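Local coordinates for protein MFP2b (Ascaris suum, PDB 2BJR) that probably enhances the polymerisation of major sperm protein that drives the amoeboid motility of nematode sperm, and carries a bound zinc ion, at residues 110-113 with 118-121; 242-247 with 251-256; 289-294 with 298-303. All coordinates share one frame; numbering follows the deposited sequence.

Contact 1: 110-113 with 118-121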
ATOM      1  N   GLU A 110      12.110 -21.773  -2.455  1.00 28.50           N
ATOM      2  CA  GLU A 110      10.817 -22.511  -2.512  1.00 28.59           C
ATOM      3  C   GLU A 110       9.729 -21.595  -3.026  1.00 27.78           C
ATOM      4  O   GLU A 110       9.609 -20.491  -2.525  1.00 28.88           O
ATOM      5  CB  GLU A 110      10.335 -22.895  -1.119  1.00 28.96           C
ATOM      6  CG  GLU A 110      11.153 -23.945  -0.427  1.00 30.18           C
ATOM      7  CD  GLU A 110      10.726 -24.201   0.994  1.00 34.42           C
ATOM      8  OE1 GLU A 110       9.918 -23.446   1.560  1.00 33.32           O
ATOM      9  OE2 GLU A 110      11.254 -25.176   1.575  1.00 38.24           O
HETATM   10  N   MSE A 111       8.910 -22.047  -3.958  1.00 26.39           N
HETATM   11  CA  MSE A 111       7.861 -21.199  -4.519  1.00 25.19           C
HETATM   12  C   MSE A 111       6.714 -21.190  -3.567  1.00 23.89           C
HETATM   13  O   MSE A 111       6.322 -22.242  -3.033  1.00 24.05           O
HETATM   14  CB  MSE A 111       7.403 -21.693  -5.889  1.00 25.37           C
HETATM   15  CG  MSE A 111       8.396 -21.687  -6.995  1.00 26.37           C
HETATM   16 SE   MSE A 111       9.346 -19.942  -7.297  1.00 34.35          SE
HETATM   17  CE  MSE A 111      10.946 -20.290  -6.248  1.00 29.70           C
ATOM     18  N   LEU A 112       6.160 -20.019  -3.316  1.00 21.41           N
ATOM     19  CA  LEU A 112       4.984 -19.965  -2.517  1.00 20.67           C
ATOM     20  C   LEU A 112       3.853 -20.671  -3.271  1.00 20.95           C
ATOM     21  O   LEU A 112       3.629 -20.445  -4.461  1.00 20.30           O
ATOM     22  CB  LEU A 112       4.604 -18.561  -2.204  1.00 20.89           C
ATOM     23  CG  LEU A 112       3.256 -18.347  -1.525  1.00 24.23           C
ATOM     24  CD1 LEU A 112       3.418 -18.668  -0.070  1.00 25.48           C
ATOM     25  CD2 LEU A 112       2.751 -16.904  -1.685  1.00 28.74           C
ATOM     26  N   ARG A 113       3.151 -21.531  -2.551  1.00 21.00           N
ATOM     27  CA  ARG A 113       2.005 -22.232  -3.143  1.00 22.20           C
ATOM     28  C   ARG A 113       1.071 -22.736  -2.063  1.00 21.23           C
ATOM     29  O   ARG A 113       1.485 -22.902  -0.903  1.00 20.66           O
ATOM     30  CB  ARG A 113       2.468 -23.395  -3.995  1.00 23.22           C
ATOM     31  CG  ARG A 113       3.135 -24.484  -3.177  1.00 25.45           C
ATOM     32  CD  ARG A 113       3.801 -25.522  -4.033  1.00 28.13           C
ATOM     33  NE  ARG A 113       2.801 -26.272  -4.800  1.00 30.85           N
ATOM     34  CZ  ARG A 113       3.095 -27.166  -5.717  1.00 32.20           C
ATOM     35  NH1 ARG A 113       4.365 -27.409  -6.014  1.00 35.61           N
ATOM     36  NH2 ARG A 113       2.133 -27.807  -6.370  1.00 34.38           N
ATOM     37  N   PHE A 118      -0.871 -20.994  -7.095  1.00 17.98           N
ATOM     38  CA  PHE A 118       0.030 -19.973  -6.601  1.00 19.06           C
ATOM     39  C   PHE A 118      -0.340 -18.586  -7.092  1.00 18.53           C
ATOM     40  O   PHE A 118      -0.835 -18.434  -8.216  1.00 18.65           O
ATOM     41  CB  PHE A 118       1.441 -20.254  -6.944  1.00 20.02           C
ATOM     42  CG  PHE A 118       1.702 -20.516  -8.352  1.00 21.90           C
ATOM     43  CD1 PHE A 118       2.293 -19.554  -9.156  1.00 26.45           C
ATOM     44  CD2 PHE A 118       1.502 -21.784  -8.877  1.00 28.31           C
ATOM     45  CE1 PHE A 118       2.605 -19.835 -10.484  1.00 28.79           C
ATOM     46  CE2 PHE A 118       1.798 -22.059 -10.201  1.00 29.91           C
ATOM     47  CZ  PHE A 118       2.354 -21.108 -10.999  1.00 32.50           C
ATOM     48  N   PRO A 119      -0.127 -17.592  -6.258  1.00 18.04           N
ATOM     49  CA  PRO A 119      -0.375 -16.211  -6.698  1.00 18.13           C
ATOM     50  C   PRO A 119       0.454 -15.822  -7.901  1.00 17.26           C
ATOM     51  O   PRO A 119       1.629 -16.242  -8.015  1.00 17.24           O
ATOM     52  CB  PRO A 119       0.006 -15.388  -5.477  1.00 19.00           C
ATOM     53  CG  PRO A 119      -0.121 -16.335  -4.326  1.00 19.44           C
ATOM     54  CD  PRO A 119       0.311 -17.661  -4.845  1.00 16.43           C
ATOM     55  N   ILE A 120      -0.137 -15.031  -8.798  1.00 16.00           N
ATOM     56  CA  ILE A 120       0.560 -14.496  -9.952  1.00 16.38           C
ATOM     57  C   ILE A 120       0.084 -13.056 -10.191  1.00 15.99           C
ATOM     58  O   ILE A 120      -1.123 -12.770 -10.195  1.00 16.09           O
ATOM     59  CB  ILE A 120       0.434 -15.420 -11.162  1.00 17.47           C
ATOM     60  CG1 ILE A 120       1.325 -14.959 -12.301  1.00 19.07           C
ATOM     61  CG2 ILE A 120      -1.003 -15.598 -11.619  1.00 15.63           C
ATOM     62  CD1 ILE A 120       1.469 -16.049 -13.394  1.00 22.28           C
ATOM     63  N   LEU A 121       1.055 -12.164 -10.305  1.00 15.34           N
ATOM     64  CA  LEU A 121       0.807 -10.744 -10.537  1.00 15.63           C
ATOM     65  C   LEU A 121       1.117 -10.355 -11.966  1.00 14.73           C
ATOM     66  O   LEU A 121       2.242 -10.408 -12.419  1.00 15.37           O
ATOM     67  CB  LEU A 121       1.641  -9.919  -9.561  1.00 14.22           C
ATOM     68  CG  LEU A 121       1.411  -8.418  -9.682  1.00 15.81           C
ATOM     69  CD1 LEU A 121       0.015  -7.980  -9.266  1.00 15.83           C
ATOM     70  CD2 LEU A 121       2.445  -7.739  -8.822  1.00 17.51           C
TER

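Contact 2: 242-247 with 251-256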
ATOM      1  N   GLY A 242      -5.159  11.835   4.628  1.00 14.40           N
ATOM      2  CA  GLY A 242      -5.598  12.504   5.790  1.00 14.44           C
ATOM      3  C   GLY A 242      -4.531  12.467   6.853  1.00 14.56           C
ATOM      4  O   GLY A 242      -3.346  12.349   6.554  1.00 14.47           O
ATOM      5  N   ARG A 243      -4.961  12.619   8.104  1.00 15.49           N
ATOM      6  CA  ARG A 243      -4.034  12.793   9.211  1.00 16.03           C
ATOM      7  C   ARG A 243      -4.187  11.767  10.307  1.00 16.25           C
ATOM      8  O   ARG A 243      -5.309  11.359  10.621  1.00 15.84           O
ATOM      9  CB  ARG A 243      -4.211  14.197   9.771  1.00 17.19           C
ATOM     10  CG  ARG A 243      -5.479  14.523  10.517  1.00 16.53           C
ATOM     11  CD  ARG A 243      -5.559  15.984  10.950  1.00 19.30           C
ATOM     12  NE  ARG A 243      -6.840  16.321  11.582  1.00 21.59           N
ATOM     13  CZ  ARG A 243      -7.947  16.625  10.903  1.00 23.02           C
ATOM     14  NH1 ARG A 243      -7.936  16.647   9.575  1.00 23.82           N
ATOM     15  NH2 ARG A 243      -9.069  16.903  11.528  1.00 25.39           N
ATOM     16  N   ILE A 244      -3.060  11.328  10.869  1.00 16.14           N
ATOM     17  CA  ILE A 244      -3.041  10.597  12.130  1.00 16.14           C
ATOM     18  C   ILE A 244      -2.285  11.349  13.220  1.00 18.50           C
ATOM     19  O   ILE A 244      -1.485  12.237  12.937  1.00 17.37           O
ATOM     20  CB  ILE A 244      -2.489   9.199  12.006  1.00 16.17           C
ATOM     21  CG1 ILE A 244      -1.065   9.231  11.476  1.00 16.06           C
ATOM     22  CG2 ILE A 244      -3.400   8.354  11.123  1.00 16.14           C
ATOM     23  CD1 ILE A 244      -0.295   7.914  11.619  1.00 21.19           C
ATOM     24  N   TRP A 245      -2.615  11.020  14.480  1.00 18.35           N
ATOM     25  CA  TRP A 245      -1.861  11.533  15.627  1.00 19.13           C
ATOM     26  C   TRP A 245      -1.876  10.457  16.689  1.00 20.14           C
ATOM     27  O   TRP A 245      -2.700   9.523  16.651  1.00 19.38           O
ATOM     28  CB  TRP A 245      -2.466  12.816  16.159  1.00 19.44           C
ATOM     29  CG  TRP A 245      -3.878  12.689  16.636  1.00 20.98           C
ATOM     30  CD1 TRP A 245      -4.288  12.585  17.941  1.00 21.35           C
ATOM     31  CD2 TRP A 245      -5.075  12.682  15.845  1.00 20.77           C
ATOM     32  NE1 TRP A 245      -5.659  12.509  18.005  1.00 20.82           N
ATOM     33  CE2 TRP A 245      -6.171  12.571  16.738  1.00 22.45           C
ATOM     34  CE3 TRP A 245      -5.342  12.756  14.473  1.00 17.88           C
ATOM     35  CZ2 TRP A 245      -7.508  12.514  16.301  1.00 23.03           C
ATOM     36  CZ3 TRP A 245      -6.661  12.693  14.041  1.00 20.25           C
ATOM     37  CH2 TRP A 245      -7.739  12.602  14.955  1.00 21.28           C
ATOM     38  N   ASN A 246      -0.953  10.603  17.631  1.00 21.04           N
ATOM     39  CA  ASN A 246      -0.745   9.631  18.674  1.00 21.12           C
ATOM     40  C   ASN A 246      -1.663  10.027  19.837  1.00 21.16           C
ATOM     41  O   ASN A 246      -1.474  11.053  20.467  1.00 20.58           O
ATOM     42  CB  ASN A 246       0.718   9.593  19.037  1.00 21.56           C
ATOM     43  CG  ASN A 246       1.046   8.540  20.112  1.00 22.59           C
ATOM     44  OD1 ASN A 246       0.153   7.910  20.669  1.00 20.05           O
ATOM     45  ND2 ASN A 246       2.322   8.324  20.351  1.00 23.34           N
ATOM     46  N   ASP A 247      -2.687   9.218  20.055  1.00 22.33           N
ATOM     47  CA  ASP A 247      -3.674   9.445  21.109  1.00 23.90           C
ATOM     48  C   ASP A 247      -3.459   8.394  22.208  1.00 22.75           C
ATOM     49  O   ASP A 247      -3.928   7.242  22.150  1.00 21.44           O
ATOM     50  CB  ASP A 247      -5.082   9.415  20.525  1.00 24.32           C
ATOM     51  CG  ASP A 247      -6.170   9.595  21.576  1.00 29.62           C
ATOM     52  OD1 ASP A 247      -5.909  10.101  22.693  1.00 32.32           O
ATOM     53  OD2 ASP A 247      -7.335   9.255  21.333  1.00 35.00           O
ATOM     54  N   ILE A 251      -2.859   4.808  17.569  1.00 20.60           N
ATOM     55  CA  ILE A 251      -3.128   5.553  16.321  1.00 19.45           C
ATOM     56  C   ILE A 251      -4.568   6.085  16.287  1.00 18.44           C
ATOM     57  O   ILE A 251      -5.541   5.336  16.407  1.00 18.22           O
ATOM     58  CB  ILE A 251      -2.848   4.643  15.116  1.00 19.05           C
ATOM     59  CG1 ILE A 251      -1.397   4.188  15.119  1.00 18.78           C
ATOM     60  CG2 ILE A 251      -3.200   5.385  13.757  1.00 20.53           C
ATOM     61  CD1 ILE A 251      -1.134   3.005  14.220  1.00 21.09           C
ATOM     62  N   ALA A 252      -4.711   7.389  16.118  1.00 18.47           N
ATOM     63  CA  ALA A 252      -5.977   8.026  15.877  1.00 19.11           C
ATOM     64  C   ALA A 252      -5.881   8.738  14.535  1.00 19.25           C
ATOM     65  O   ALA A 252      -4.807   9.170  14.156  1.00 17.99           O
ATOM     66  CB  ALA A 252      -6.275   9.018  16.966  1.00 19.61           C
ATOM     67  N   ALA A 253      -7.011   8.848  13.838  1.00 19.77           N
ATOM     68  CA  ALA A 253      -7.033   9.376  12.472  1.00 19.19           C
ATOM     69  C   ALA A 253      -8.250  10.244  12.212  1.00 19.33           C
ATOM     70  O   ALA A 253      -9.322  10.106  12.864  1.00 18.91           O
ATOM     71  CB  ALA A 253      -6.965   8.220  11.456  1.00 19.87           C
ATOM     72  N   CYS A 254      -8.115  11.101  11.196  1.00 17.63           N
ATOM     73  CA  CYS A 254      -9.251  11.818  10.640  1.00 17.32           C
ATOM     74  C   CYS A 254      -9.102  12.003   9.144  1.00 17.60           C
ATOM     75  O   CYS A 254      -8.050  12.415   8.680  1.00 17.53           O
ATOM     76  CB  CYS A 254      -9.403  13.202  11.282  1.00 18.20           C
ATOM     77  SG  CYS A 254     -10.860  14.094  10.674  1.00 21.13           S
ATOM     78  N   PHE A 255     -10.153  11.679   8.399  1.00 16.48           N
ATOM     79  CA  PHE A 255     -10.212  11.892   6.937  1.00 16.50           C
ATOM     80  C   PHE A 255     -11.467  12.683   6.580  1.00 18.01           C
ATOM     81  O   PHE A 255     -12.492  12.598   7.273  1.00 19.06           O
ATOM     82  CB  PHE A 255     -10.205  10.543   6.207  1.00 16.28           C
ATOM     83  CG  PHE A 255      -8.964   9.691   6.496  1.00 16.83           C
ATOM     84  CD1 PHE A 255      -8.978   8.731   7.482  1.00 17.96           C
ATOM     85  CD2 PHE A 255      -7.823   9.827   5.739  1.00 16.33           C
ATOM     86  CE1 PHE A 255      -7.859   7.964   7.737  1.00 16.50           C
ATOM     87  CE2 PHE A 255      -6.672   9.064   5.999  1.00 14.57           C
ATOM     88  CZ  PHE A 255      -6.682   8.155   6.983  1.00 16.30           C
ATOM     89  N   GLY A 256     -11.389  13.441   5.487  1.00 18.19           N
ATOM     90  CA  GLY A 256     -12.527  14.115   4.909  1.00 18.04           C
ATOM     91  C   GLY A 256     -12.740  13.603   3.501  1.00 18.20           C
ATOM     92  O   GLY A 256     -11.800  13.480   2.722  1.00 18.07           O
TER

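Contact 3: 289-294 with 298-303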
ATOM      1  N   PHE A 289       2.168  25.202  -2.895  1.00 21.15           N
ATOM      2  CA  PHE A 289       1.391  24.614  -3.961  1.00 20.00           C
ATOM      3  C   PHE A 289       1.885  25.017  -5.398  1.00 20.33           C
ATOM      4  O   PHE A 289       1.971  24.162  -6.274  1.00 20.75           O
ATOM      5  CB  PHE A 289      -0.096  24.929  -3.755  1.00 20.06           C
ATOM      6  CG  PHE A 289      -0.991  24.288  -4.763  1.00 20.22           C
ATOM      7  CD1 PHE A 289      -1.689  23.115  -4.464  1.00 18.64           C
ATOM      8  CD2 PHE A 289      -1.190  24.855  -6.016  1.00 22.34           C
ATOM      9  CE1 PHE A 289      -2.521  22.531  -5.385  1.00 20.17           C
ATOM     10  CE2 PHE A 289      -2.033  24.239  -6.952  1.00 22.98           C
ATOM     11  CZ  PHE A 289      -2.675  23.065  -6.636  1.00 22.48           C
ATOM     12  N   PRO A 290       2.166  26.286  -5.665  1.00 21.59           N
ATOM     13  CA  PRO A 290       2.611  26.653  -7.017  1.00 21.94           C
ATOM     14  C   PRO A 290       3.932  26.039  -7.421  1.00 22.18           C
ATOM     15  O   PRO A 290       4.131  25.757  -8.590  1.00 23.52           O
ATOM     16  CB  PRO A 290       2.653  28.188  -6.972  1.00 22.68           C
ATOM     17  CG  PRO A 290       1.791  28.554  -5.805  1.00 22.18           C
ATOM     18  CD  PRO A 290       2.004  27.469  -4.801  1.00 22.18           C
ATOM     19  N   GLU A 291       4.820  25.804  -6.461  1.00 21.99           N
ATOM     20  CA  GLU A 291       6.052  25.101  -6.726  1.00 22.09           C
ATOM     21  C   GLU A 291       5.801  23.604  -6.936  1.00 22.21           C
ATOM     22  O   GLU A 291       6.300  23.001  -7.892  1.00 20.73           O
ATOM     23  CB  GLU A 291       7.053  25.372  -5.600  1.00 22.61           C
ATOM     24  CG  GLU A 291       8.396  24.722  -5.835  1.00 24.78           C
ATOM     25  CD  GLU A 291       9.390  24.932  -4.705  1.00 26.53           C
ATOM     26  OE1 GLU A 291       9.123  25.721  -3.763  1.00 27.48           O
ATOM     27  OE2 GLU A 291      10.438  24.276  -4.776  1.00 29.57           O
ATOM     28  N   ALA A 292       4.977  23.026  -6.069  1.00 21.99           N
ATOM     29  CA  ALA A 292       4.583  21.630  -6.202  1.00 22.93           C
ATOM     30  C   ALA A 292       3.981  21.315  -7.559  1.00 22.67           C
ATOM     31  O   ALA A 292       4.180  20.246  -8.087  1.00 21.20           O
ATOM     32  CB  ALA A 292       3.591  21.244  -5.062  1.00 23.21           C
ATOM     33  N   ALA A 293       3.255  22.261  -8.122  1.00 24.85           N
ATOM     34  CA  ALA A 293       2.583  22.092  -9.415  1.00 25.66           C
ATOM     35  C   ALA A 293       3.513  22.028 -10.644  1.00 27.00           C
ATOM     36  O   ALA A 293       3.048  21.721 -11.739  1.00 28.15           O
ATOM     37  CB  ALA A 293       1.552  23.186  -9.602  1.00 26.28           C
ATOM     38  N   GLN A 294       4.807  22.262 -10.456  1.00 28.44           N
ATOM     39  CA  GLN A 294       5.781  22.244 -11.545  1.00 31.24           C
ATOM     40  C   GLN A 294       6.392  20.842 -11.720  1.00 34.20           C
ATOM     41  O   GLN A 294       7.539  20.714 -12.172  1.00 34.19           O
ATOM     42  CB  GLN A 294       6.873  23.298 -11.322  1.00 30.08           C
ATOM     43  CG  GLN A 294       6.361  24.703 -11.012  1.00 29.51           C
ATOM     44  CD  GLN A 294       7.480  25.714 -10.738  1.00 27.39           C
ATOM     45  OE1 GLN A 294       8.630  25.512 -11.158  1.00 30.51           O
ATOM     46  NE2 GLN A 294       7.144  26.799 -10.062  1.00 23.39           N
ATOM     47  N   LYS A 298      10.116  17.453 -13.384  1.00 50.45           N
ATOM     48  CA  LYS A 298      10.661  16.284 -12.697  1.00 50.43           C
ATOM     49  C   LYS A 298      11.901  16.659 -11.847  1.00 49.11           C
ATOM     50  O   LYS A 298      12.972  16.062 -11.960  1.00 49.71           O
ATOM     51  CB  LYS A 298      10.894  15.110 -13.668  1.00 51.38           C
ATOM     52  CG  LYS A 298       9.593  14.618 -14.357  1.00 54.26           C
ATOM     53  CD  LYS A 298       9.362  13.090 -14.239  1.00 58.93           C
ATOM     54  CE  LYS A 298       7.884  12.712 -14.498  1.00 61.26           C
ATOM     55  NZ  LYS A 298       7.646  11.246 -14.795  1.00 63.74           N
ATOM     56  N   GLU A 299      11.696  17.669 -10.991  1.00 47.09           N
ATOM     57  CA  GLU A 299      12.566  18.008  -9.866  1.00 45.37           C
ATOM     58  C   GLU A 299      11.785  17.627  -8.540  1.00 41.65           C
ATOM     59  O   GLU A 299      11.849  16.472  -8.115  1.00 40.82           O
ATOM     60  CB  GLU A 299      12.987  19.489  -9.955  1.00 46.75           C
ATOM     61  CG  GLU A 299      12.623  20.186 -11.298  1.00 52.05           C
ATOM     62  CD  GLU A 299      13.604  21.284 -11.753  1.00 58.72           C
ATOM     63  OE1 GLU A 299      14.614  20.941 -12.447  1.00 63.10           O
ATOM     64  OE2 GLU A 299      13.346  22.498 -11.458  1.00 61.80           O
ATOM     65  N   TRP A 300      11.047  18.547  -7.919  1.00 37.44           N
ATOM     66  CA  TRP A 300      10.159  18.184  -6.797  1.00 34.87           C
ATOM     67  C   TRP A 300       8.819  17.711  -7.350  1.00 32.25           C
ATOM     68  O   TRP A 300       8.203  18.340  -8.210  1.00 32.41           O
ATOM     69  CB  TRP A 300       9.973  19.322  -5.801  1.00 34.82           C
ATOM     70  CG  TRP A 300      11.183  19.598  -4.996  1.00 34.29           C
ATOM     71  CD1 TRP A 300      12.121  20.554  -5.241  1.00 34.68           C
ATOM     72  CD2 TRP A 300      11.610  18.920  -3.808  1.00 33.63           C
ATOM     73  NE1 TRP A 300      13.103  20.516  -4.286  1.00 33.13           N
ATOM     74  CE2 TRP A 300      12.830  19.512  -3.399  1.00 31.28           C
ATOM     75  CE3 TRP A 300      11.104  17.846  -3.060  1.00 30.29           C
ATOM     76  CZ2 TRP A 300      13.533  19.090  -2.271  1.00 31.48           C
ATOM     77  CZ3 TRP A 300      11.798  17.422  -1.953  1.00 29.73           C
ATOM     78  CH2 TRP A 300      13.016  18.036  -1.562  1.00 31.33           C
ATOM     79  N   ILE A 301       8.387  16.542  -6.923  1.00 28.66           N
ATOM     80  CA  ILE A 301       7.179  15.965  -7.461  1.00 26.17           C
ATOM     81  C   ILE A 301       6.263  15.725  -6.254  1.00 23.10           C
ATOM     82  O   ILE A 301       6.705  15.123  -5.293  1.00 20.77           O
ATOM     83  CB  ILE A 301       7.498  14.636  -8.167  1.00 26.41           C
ATOM     84  CG1 ILE A 301       8.579  14.822  -9.262  1.00 30.56           C
ATOM     85  CG2 ILE A 301       6.288  14.043  -8.814  1.00 27.75           C
ATOM     86  CD1 ILE A 301       8.728  13.570 -10.173  1.00 33.73           C
ATOM     87  N   PRO A 302       5.011  16.132  -6.295  1.00 20.39           N
ATOM     88  CA  PRO A 302       4.108  15.751  -5.199  1.00 19.53           C
ATOM     89  C   PRO A 302       4.049  14.232  -5.005  1.00 17.71           C
ATOM     90  O   PRO A 302       4.131  13.455  -5.951  1.00 19.41           O
ATOM     91  CB  PRO A 302       2.736  16.288  -5.642  1.00 19.59           C
ATOM     92  CG  PRO A 302       3.056  17.384  -6.611  1.00 20.52           C
ATOM     93  CD  PRO A 302       4.313  16.914  -7.345  1.00 21.07           C
ATOM     94  N   VAL A 303       3.880  13.809  -3.760  1.00 17.03           N
ATOM     95  CA  VAL A 303       3.548  12.438  -3.445  1.00 16.96           C
ATOM     96  C   VAL A 303       2.126  12.287  -3.950  1.00 16.79           C
ATOM     97  O   VAL A 303       1.322  13.155  -3.703  1.00 17.03           O
ATOM     98  CB  VAL A 303       3.659  12.194  -1.928  1.00 16.77           C
ATOM     99  CG1 VAL A 303       3.006  10.928  -1.512  1.00 17.94           C
ATOM    100  CG2 VAL A 303       5.116  12.206  -1.560  1.00 17.87           C
TER
HETATM  101  O   HOH W   1       7.956  21.019  -8.729  1.00 38.03           O
HETATM  102  O   HOH W   2       9.151  19.103 -10.999  1.00 49.74           O

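Contact 1: 110-113 with 118-121
L112 and R113, leaving strand 110-111, meet F118 and P119 at the start of 118-121 with no hydrogen bond between the segments, and the backbones come nearest where R113 CA lies 4.6 Å from F118 CA. The closest touch is between main chain and side chain: L112 O rests 3.3 Å from F118 CB. F118 carries its ring between its own backbone N and carbonyl carbon (chi1 53°), which turns the phenyl group away from 110-113 and presents the CB methylene instead; the F118 side chain also touches I162 and A134. Beside this, the leucine and proline side chains cross at about a right angle, and L112 CD2 meets P119 CG at 3.9 Å. Both residues are buried, and each suits its place: the branched leucine end can lie against a compact ring, while the proline ring, which spends no N-H, offers its carbons CG and CD to L112 CD2. R113 adds the edge of the contact through its CB, 4.4 Å from F118 CB. Its guanidinium leads away and is used within the turn, NE bonding to G115 O. Backbone pairing goes to other strands, L112 with I163 and F118 with A134. The chemistry is therefore that of a small junction where the chain passes from one antiparallel sheet to the next, made without hydrogen bonds by van der Waals contact of L112 O with F118 CB and of L112 with P119.

Contact 2: 242-247 with 251-256
R243 and C254 form a hydrogen-bonded antiparallel pair, R243 N donating a hydrogen bond to C254 O at 3.1 Å that is nearly straight (175°) and C254 N donating one to R243 O. The next such pair, W245 with A252, repeats the exchange: W245 N reaches A252 O at 2.9 Å, the donor tilted 28° from the carbonyl plane, while A252 N lies almost in line with the C=O bond of W245. Between them I244 and A253 make a non-hydrogen-bonded pair, where A253 CA approaches R243 O at 3.2 Å in a CA-H...O contact. On the face bearing R243, W245, A252 and C254, the arginine chain runs extended from CG to NE and lays its guanidinium over cysteine, with C254 CB 3.7 Å above the centre of the plane and C254 SG 3.4 Å from R243 NH2. The charge is met by E224, which takes a salt bridge from NE, and by G338 O, bonded to NH2. W245, its ring swung over the neighbouring strand by a chi1 of 60°, receives A252 CB on one face, 3.8 Å from the centroid of the five-membered ring, as a CH-pi contact; C254 CB lies at the indole edge. Alanine is small enough to let the indole lie flat on the strand. On the other face, I244 CG2 touches A253 CB at 3.6 Å and also meets I251, and these isoleucines pack on I269 and I271. G242, without a side chain, admits the F255 ring beside its backbone. One face of the hairpin is thus mainly aliphatic, at I244, I251 and A253, while on the other the buried R243 probably keeps its charge through the salt bridge to E224.

Contact 3: 289-294 with 298-303
E291 and W300 approach obliquely, the carboxylate and indole planes 88° apart, with E291 OE2 4.1 Å from W300 CD1. The glutamate reaches this far because its CG stands anti to the backbone N (chi1 -177°) and the chain stays extended beyond it. W300 suits the site as a broad, partly exposed ring that also forms a cation-pi pair with K287. Deeper in, A292 lies beside P302: A292 O lies 3.4 Å from P302 CG, and A292 CB is 4.2 Å from the same carbon. A small residue next to a rigid ring lets the helix sit close to the strand, and V356 and C358 pack on A292 as well. Two waters bridge the backbones. One lies 2.7 Å from W300 O and within bonding distance of E291 O; the other lies near Q294 O and W300 O and accepts from E299 N at 2.9 Å. Both lie against W300 O and link it to the E291 and Q294 carbonyls, so water rather than direct hydrogen bonds joins the segments. The arrangement is a short helical connection within an antiparallel sheet: helix 289-292 and the following turn lead from strand 282-288 to strand 300-302, both of which pair antiparallel with strand 355-361.

In the fold
Contact 1 lies in the first of the two cytosolic motility protein regions, contacts 2 and 3 in the second, so the three sample both related halves of the chain. None touches another. The centres of contacts 1 and 2 are about 35 Å apart and those of contacts 1 and 3 about 38 Å, in each case on opposite sides of the chain's centre; contacts 2 and 3 are closer, with centres about 25 Å and nearest atoms about 10 Å apart. They follow one another in sequence, each closing before the next opens. All lie away from the zinc site of H86, C174, C176 and C179. Contact 2 is a strand pair within a sheet, whereas contacts 1 and 3 lie at chain turns.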